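Long-range contacts in agmatinase (Deinococcus radiodurans, PDB 1WOH), which probably hydrolyses agmatine to putrescine and urea, using two manganese ions per subunit: residues F226-D231 and L270-L275; V36-A41 and D120-Y125; A32-P37 and P114-G119. All coordinates share one frame; numbering follows the deposited sequence.

From the N terminus, strand 31-36 enters the central parallel sheet and runs on into the loop that begins interaction 2. Strand 114-118 returns beside it in interaction 3, and the 3-10 segment and helix start after that strand, 120-125, meet residues 36-41 in interaction 2. Each closes a loop of just under 80 residues; they share Val-36 and Pro-37 and interleave without nesting, because both segments advance in the same direction. Interaction 1 follows in series, closing a 38-residue loop between strands 223-229 and 266-273. Strand 266-273 also neighbours 114-118, so one sheet carries interactions 1 and 3. His-121 of interaction 2 bonds Glu-274 of interaction 1 through its backbone N and, weakly, Asp-229 through ND1.

Interaction 1: F226-D231 and L270-L275; sequences FSVDVD and LDLVEL
Strands 226-229 and 270-273 run parallel, 10° apart, with backbone bonds from Asp-271 N to Phe-226 O, Val-228 N to Asp-271 O, Val-273 N to Val-228 O and Val-230 N to Val-273 O. Leu-272 extends with CG anti to the backbone N (chi1 -169°) and shares out its methyls: CD2 lies 3.8 Å from Val-228 CG1, and CD1 3.8 Å from Val-230 CG1. Branched aliphatic residues suit this face, which helix 284-302 covers. Leu-270 CD1 lies 3.9 Å from Phe-226 CB and obliquely beside the ring, whose far end leads off to helix 251-264, the link of this beta-alpha-beta unit in the arginase fold. The face with Ser-227, Asp-271 and Asp-229 is largely polar, with Val-273 beside them. Ser-227 OG donates to the syn lone pair of Asp-271 OD1 at 2.8 Å and bonds His-121 NE2, a second-shell support for a manganese ligand; Asp-271 OD2 is held by Tyr-225 and Ser-124. Asp-229 OD1 takes Asp-231 N at 2.9 Å from above the carboxylate plane, an Asx turn joining two manganese ligands. Glu-274 crosses Asp-229 at a slant, CB 3.3 Å from Asp-229 OD1, its OE2 held by His-121 N and Asn-159.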
# COMPACT_ATOMS: atom_id res chain seq x y z
N PHE A 226 24.43 14.22 -19.30
CA PHE A 226 23.55 14.56 -18.18
C PHE A 226 23.31 13.32 -17.33
O PHE A 226 22.92 12.28 -17.86
CB PHE A 226 22.18 15.02 -18.68
CG PHE A 226 22.15 16.41 -19.26
CD1 PHE A 226 21.47 16.65 -20.45
CD2 PHE A 226 22.74 17.47 -18.60
CE1 PHE A 226 21.37 17.94 -20.97
CE2 PHE A 226 22.65 18.77 -19.11
CZ PHE A 226 21.96 19.00 -20.30
N SER A 227 23.55 13.42 -16.02
CA SER A 227 23.26 12.31 -15.13
C SER A 227 22.25 12.84 -14.14
O SER A 227 22.55 13.74 -13.36
CB SER A 227 24.50 11.81 -14.38
OG SER A 227 24.12 10.76 -13.50
N VAL A 228 21.03 12.31 -14.19
CA VAL A 228 19.99 12.76 -13.28
C VAL A 228 19.63 11.70 -12.25
O VAL A 228 19.05 10.67 -12.59
CB VAL A 228 18.70 13.14 -14.05
CG1 VAL A 228 17.63 13.61 -13.05
CG2 VAL A 228 19.00 14.24 -15.06
N ASP A 229 20.02 11.95 -11.01
CA ASP A 229 19.69 11.05 -9.91
C ASP A 229 18.39 11.68 -9.38
O ASP A 229 18.38 12.84 -8.98
CB ASP A 229 20.77 11.10 -8.83
CG ASP A 229 20.47 10.18 -7.66
OD1 ASP A 229 19.28 9.94 -7.37
OD2 ASP A 229 21.43 9.73 -7.00
N VAL A 230 17.30 10.93 -9.38
CA VAL A 230 16.03 11.49 -8.92
C VAL A 230 16.05 12.00 -7.48
O VAL A 230 15.22 12.84 -7.12
CB VAL A 230 14.85 10.49 -9.11
CG1 VAL A 230 14.83 9.97 -10.53
CG2 VAL A 230 14.94 9.34 -8.12
N ASP A 231 16.99 11.54 -6.65
CA ASP A 231 16.99 12.04 -5.27
C ASP A 231 17.49 13.48 -5.19
O ASP A 231 17.49 14.10 -4.12
CB ASP A 231 17.74 11.10 -4.29
CG ASP A 231 19.25 11.07 -4.49
OD1 ASP A 231 19.81 12.03 -5.05
OD2 ASP A 231 19.86 10.08 -4.05
N LEU A 270 22.22 11.02 -21.72
CA LEU A 270 21.57 11.30 -20.44
C LEU A 270 21.18 10.01 -19.74
O LEU A 270 20.74 9.06 -20.39
CB LEU A 270 20.31 12.15 -20.67
CG LEU A 270 19.36 12.35 -19.48
CD1 LEU A 270 18.60 13.65 -19.63
CD2 LEU A 270 18.41 11.16 -19.37
N ASP A 271 21.37 9.96 -18.43
CA ASP A 271 20.92 8.80 -17.68
C ASP A 271 19.97 9.29 -16.60
O ASP A 271 20.07 10.42 -16.13
CB ASP A 271 22.08 7.94 -17.12
CG ASP A 271 22.87 8.60 -15.99
OD1 ASP A 271 22.30 9.32 -15.15
OD2 ASP A 271 24.10 8.34 -15.92
N LEU A 272 19.00 8.45 -16.26
CA LEU A 272 17.98 8.76 -15.26
C LEU A 272 18.10 7.59 -14.29
O LEU A 272 17.72 6.47 -14.63
CB LEU A 272 16.60 8.79 -15.92
CG LEU A 272 15.40 9.33 -15.13
CD1 LEU A 272 15.07 8.40 -13.97
CD2 LEU A 272 15.72 10.72 -14.61
N VAL A 273 18.62 7.86 -13.10
CA VAL A 273 18.86 6.81 -12.12
C VAL A 273 18.25 6.96 -10.73
O VAL A 273 17.77 8.03 -10.35
CB VAL A 273 20.39 6.60 -11.92
CG1 VAL A 273 21.06 6.31 -13.26
CG2 VAL A 273 21.01 7.85 -11.30
N GLU A 274 18.27 5.85 -9.99
CA GLU A 274 17.79 5.77 -8.61
C GLU A 274 16.28 5.89 -8.37
O GLU A 274 15.84 6.08 -7.24
CB GLU A 274 18.54 6.79 -7.75
CG GLU A 274 20.04 6.50 -7.59
CD GLU A 274 20.36 5.40 -6.58
OE1 GLU A 274 19.52 5.16 -5.69
OE2 GLU A 274 21.45 4.80 -6.67
N LEU A 275 15.48 5.79 -9.42
CA LEU A 275 14.04 5.84 -9.24
C LEU A 275 13.63 4.49 -8.64
O LEU A 275 14.07 3.44 -9.13
CB LEU A 275 13.35 6.00 -10.60
CG LEU A 275 11.95 6.62 -10.76
CD1 LEU A 275 11.27 5.96 -11.96
CD2 LEU A 275 11.12 6.45 -9.52
O HOH W 1 18.22 7.54 -3.53

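Interaction 2: V36-A41 and D120-Y125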
# COMPACT_ATOMS: atom_id res chain seq x y z
N VAL A 36 18.83 -0.33 -17.85
CA VAL A 36 19.83 -1.05 -17.06
C VAL A 36 19.18 -1.33 -15.70
O VAL A 36 19.39 -0.59 -14.73
CB VAL A 36 21.09 -0.19 -16.85
CG1 VAL A 36 22.18 -1.04 -16.19
CG2 VAL A 36 21.58 0.37 -18.20
N PRO A 37 18.38 -2.42 -15.61
CA PRO A 37 17.67 -2.85 -14.40
C PRO A 37 18.58 -3.49 -13.37
O PRO A 37 18.43 -4.66 -13.03
CB PRO A 37 16.62 -3.81 -14.96
CG PRO A 37 17.35 -4.47 -16.07
CD PRO A 37 18.10 -3.33 -16.74
N PHE A 38 19.51 -2.68 -12.88
CA PHE A 38 20.52 -3.12 -11.91
C PHE A 38 20.41 -2.28 -10.65
O PHE A 38 20.57 -1.07 -10.70
CB PHE A 38 21.90 -2.93 -12.56
CG PHE A 38 23.06 -3.35 -11.70
CD1 PHE A 38 23.63 -4.60 -11.87
CD2 PHE A 38 23.60 -2.47 -10.77
CE1 PHE A 38 24.75 -4.98 -11.12
CE2 PHE A 38 24.72 -2.84 -10.01
CZ PHE A 38 25.30 -4.10 -10.19
N ASP A 39 20.16 -2.92 -9.51
CA ASP A 39 20.06 -2.18 -8.25
C ASP A 39 20.77 -2.85 -7.07
O ASP A 39 20.56 -2.46 -5.92
CB ASP A 39 18.59 -1.89 -7.89
CG ASP A 39 17.79 -3.14 -7.51
OD1 ASP A 39 18.38 -4.24 -7.37
OD2 ASP A 39 16.56 -3.02 -7.35
N ILE A 40 21.64 -3.82 -7.34
CA ILE A 40 22.31 -4.50 -6.23
C ILE A 40 23.50 -3.75 -5.62
O ILE A 40 24.11 -4.23 -4.66
CB ILE A 40 22.76 -5.92 -6.64
CG1 ILE A 40 23.67 -5.86 -7.87
CG2 ILE A 40 21.54 -6.79 -6.92
CD1 ILE A 40 24.28 -7.20 -8.22
N ALA A 41 23.81 -2.57 -6.14
CA ALA A 41 24.92 -1.79 -5.61
C ALA A 41 24.50 -0.70 -4.63
O ALA A 41 25.35 -0.06 -4.02
CB ALA A 41 25.74 -1.18 -6.76
N ASP A 120 20.40 1.60 -10.16
CA ASP A 120 20.96 2.45 -9.12
C ASP A 120 22.05 3.28 -9.77
O ASP A 120 22.43 3.03 -10.91
CB ASP A 120 21.50 1.63 -7.92
CG ASP A 120 22.70 0.76 -8.28
OD1 ASP A 120 23.68 1.28 -8.85
OD2 ASP A 120 22.65 -0.45 -7.95
N HIS A 121 22.56 4.28 -9.07
CA HIS A 121 23.56 5.16 -9.68
C HIS A 121 24.86 4.52 -10.13
O HIS A 121 25.58 5.08 -10.97
CB HIS A 121 23.85 6.35 -8.76
CG HIS A 121 24.13 7.61 -9.51
ND1 HIS A 121 23.94 8.86 -8.97
CD2 HIS A 121 24.55 7.81 -10.79
CE1 HIS A 121 24.21 9.78 -9.88
NE2 HIS A 121 24.58 9.17 -10.99
N SER A 122 25.18 3.34 -9.61
CA SER A 122 26.42 2.70 -10.01
C SER A 122 26.46 2.43 -11.51
O SER A 122 27.54 2.28 -12.08
CB SER A 122 26.62 1.38 -9.25
OG SER A 122 25.95 0.31 -9.90
N VAL A 123 25.30 2.38 -12.16
CA VAL A 123 25.28 2.12 -13.60
C VAL A 123 25.92 3.24 -14.43
O VAL A 123 26.31 3.02 -15.58
CB VAL A 123 23.84 1.86 -14.11
CG1 VAL A 123 23.21 0.70 -13.35
CG2 VAL A 123 23.00 3.12 -13.99
N SER A 124 26.02 4.44 -13.86
CA SER A 124 26.62 5.57 -14.58
C SER A 124 28.07 5.29 -14.95
O SER A 124 28.56 5.81 -15.96
CB SER A 124 26.56 6.85 -13.74
OG SER A 124 25.22 7.24 -13.49
N TYR A 125 28.76 4.49 -14.15
CA TYR A 125 30.15 4.17 -14.45
C TYR A 125 30.29 3.40 -15.77
O TYR A 125 30.93 3.88 -16.70
CB TYR A 125 30.79 3.41 -13.28
CG TYR A 125 32.08 2.69 -13.63
CD1 TYR A 125 33.07 3.33 -14.39
CD2 TYR A 125 32.31 1.38 -13.21
CE1 TYR A 125 34.26 2.67 -14.73
CE2 TYR A 125 33.50 0.71 -13.54
CZ TYR A 125 34.46 1.36 -14.30
OH TYR A 125 35.63 0.71 -14.65
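One buried carboxylate, that of Asp-120, grips both segments: OD2 accepts Ala-41 N across the contact, while OD1 takes two donors from Ser-122. The segments are a loop after strand 31-36 and the 3-10 segment and helix start after strand 114-118 of the arginase fold, and the second carries His-121, a manganese ligand. Asp-120 CG sits between its own backbone N and carbonyl carbon (chi1 66°), which turns the group back over the start of the helical turn. There Ser-122 N meets OD1 nearly along the C-O axis, making an Asx turn, and Ser-122 OG uses the syn lone pair of OD1 at 2.7 Å. Ala-41 N reaches OD2 at 3.0 Å, 32° out of the carboxylate plane. An alanine in place of Asp-120 would probably leave Ala-41 N and both Ser-122 donors without this acceptor and open a gap beside Ala-41 CB. The backbone adds a bond of 2.7 Å from Asp-120 N to Phe-38 O. A small residue suits position Ala-41, whose CB rests against both Asp-120 OD2 and Ser-122 OG, with Leu-91 of a second subunit packing on it. Phe-38, CG anti to the backbone N, sets its ring 73° from the carboxylate plane and brings CE2 to 3.4 Å from Ser-122 OG. Val-123 CG1 touches Phe-38 CB and packs tightly on Val-36 CG1, 3.5 Å away.

Interaction 3: A32-P37 and P114-G119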
# COMPACT_ATOMS: atom_id res chain seq x y z
N ALA A 32 17.53 7.08 -28.67
CA ALA A 32 17.39 5.65 -28.39
C ALA A 32 17.49 5.42 -26.89
O ALA A 32 18.42 5.90 -26.24
CB ALA A 32 18.47 4.85 -29.12
N ALA A 33 16.53 4.70 -26.34
CA ALA A 33 16.52 4.40 -24.92
C ALA A 33 17.09 3.01 -24.67
O ALA A 33 16.88 2.09 -25.46
CB ALA A 33 15.09 4.48 -24.39
N LEU A 34 17.82 2.86 -23.56
CA LEU A 34 18.40 1.58 -23.19
C LEU A 34 18.25 1.48 -21.68
O LEU A 34 18.62 2.41 -20.95
CB LEU A 34 19.89 1.52 -23.56
CG LEU A 34 20.58 0.22 -23.10
CD1 LEU A 34 20.08 -0.94 -23.94
CD2 LEU A 34 22.09 0.36 -23.23
N GLY A 35 17.70 0.37 -21.21
CA GLY A 35 17.50 0.20 -19.79
C GLY A 35 18.57 -0.64 -19.12
O GLY A 35 19.15 -1.53 -19.74
N VAL A 36 18.83 -0.33 -17.85
CA VAL A 36 19.83 -1.05 -17.06
C VAL A 36 19.18 -1.33 -15.70
O VAL A 36 19.39 -0.59 -14.73
CB VAL A 36 21.09 -0.19 -16.85
CG1 VAL A 36 22.18 -1.04 -16.19
CG2 VAL A 36 21.58 0.37 -18.20
N PRO A 37 18.38 -2.42 -15.61
CA PRO A 37 17.67 -2.85 -14.40
C PRO A 37 18.58 -3.49 -13.37
O PRO A 37 18.43 -4.66 -13.03
CB PRO A 37 16.62 -3.81 -14.96
CG PRO A 37 17.35 -4.47 -16.07
CD PRO A 37 18.10 -3.33 -16.74
N PRO A 114 21.53 9.18 -26.70
CA PRO A 114 21.06 7.97 -26.04
C PRO A 114 20.51 8.32 -24.66
O PRO A 114 21.03 9.21 -23.99
CB PRO A 114 22.32 7.12 -25.95
CG PRO A 114 23.38 8.16 -25.72
CD PRO A 114 23.00 9.25 -26.71
N VAL A 115 19.43 7.65 -24.27
CA VAL A 115 18.81 7.86 -22.96
C VAL A 115 18.91 6.56 -22.19
O VAL A 115 18.38 5.53 -22.62
CB VAL A 115 17.34 8.26 -23.11
CG1 VAL A 115 16.68 8.35 -21.75
CG2 VAL A 115 17.25 9.60 -23.84
N PHE A 116 19.60 6.61 -21.06
CA PHE A 116 19.82 5.44 -20.22
C PHE A 116 18.94 5.46 -18.99
O PHE A 116 19.01 6.40 -18.19
CB PHE A 116 21.29 5.37 -19.81
CG PHE A 116 22.24 5.36 -20.97
CD1 PHE A 116 23.19 6.37 -21.11
CD2 PHE A 116 22.17 4.36 -21.94
CE1 PHE A 116 24.05 6.38 -22.21
CE2 PHE A 116 23.03 4.37 -23.03
CZ PHE A 116 23.97 5.38 -23.16
N LEU A 117 18.15 4.41 -18.81
CA LEU A 117 17.24 4.31 -17.68
C LEU A 117 17.78 3.33 -16.63
O LEU A 117 17.86 2.13 -16.87
CB LEU A 117 15.87 3.83 -18.17
CG LEU A 117 15.31 4.59 -19.38
CD1 LEU A 117 14.04 3.93 -19.87
CD2 LEU A 117 15.05 6.04 -19.01
N GLY A 118 18.16 3.86 -15.46
CA GLY A 118 18.66 3.01 -14.39
C GLY A 118 17.48 2.45 -13.61
O GLY A 118 16.34 2.78 -13.93
N GLY A 119 17.71 1.62 -12.59
CA GLY A 119 19.05 1.24 -12.17
C GLY A 119 19.60 2.14 -11.08
O GLY A 119 19.30 3.34 -11.08
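Leu-34 meets Phe-116 at the edge of its ring, CB lying near the ring plane and 4.0 Å from CD2. Phe-116 holds CG anti to its carbonyl carbon (chi1 -56°), whereas Leu-34 holds CG anti to its backbone N (chi1 176°); the two side chains cross at a slant, and Leu-34 CD2 follows the same ring edge to 4.1 Å from Phe-116 CE2. A leucine suits the place, because its side chain also packs on Ala-103 of helix 93-108, a helix that likewise packs on Ala-32 and Val-36. Strands 32-36 and 114-118 run parallel at 23°, and their backbones bond from Val-115 N to Ala-32 O, Leu-34 N to Val-115 O, Leu-117 N to Leu-34 O and Val-36 N to Leu-117 O. In the central parallel sheet of the arginase fold, strand 31-36 lies between 80-85 and 114-118, so the connection through helix 93-108 crosses over it. On the opposite face stand Ala-33, Val-115 and Leu-117. Val-115, with CG1 anti to its backbone N, packs on Val-293 and Leu-297 of helix 284-302, while Leu-117 turns CG anti to its carbonyl carbon. Gly-35, opposite Leu-117, adds no side chain to this face. After Gly-118 the peptide bond is cis, and Gly-119 turns with positive phi, bringing its CA to 3.2 Å from Val-36 O; a side chain on Gly-119 would run into that oxygen.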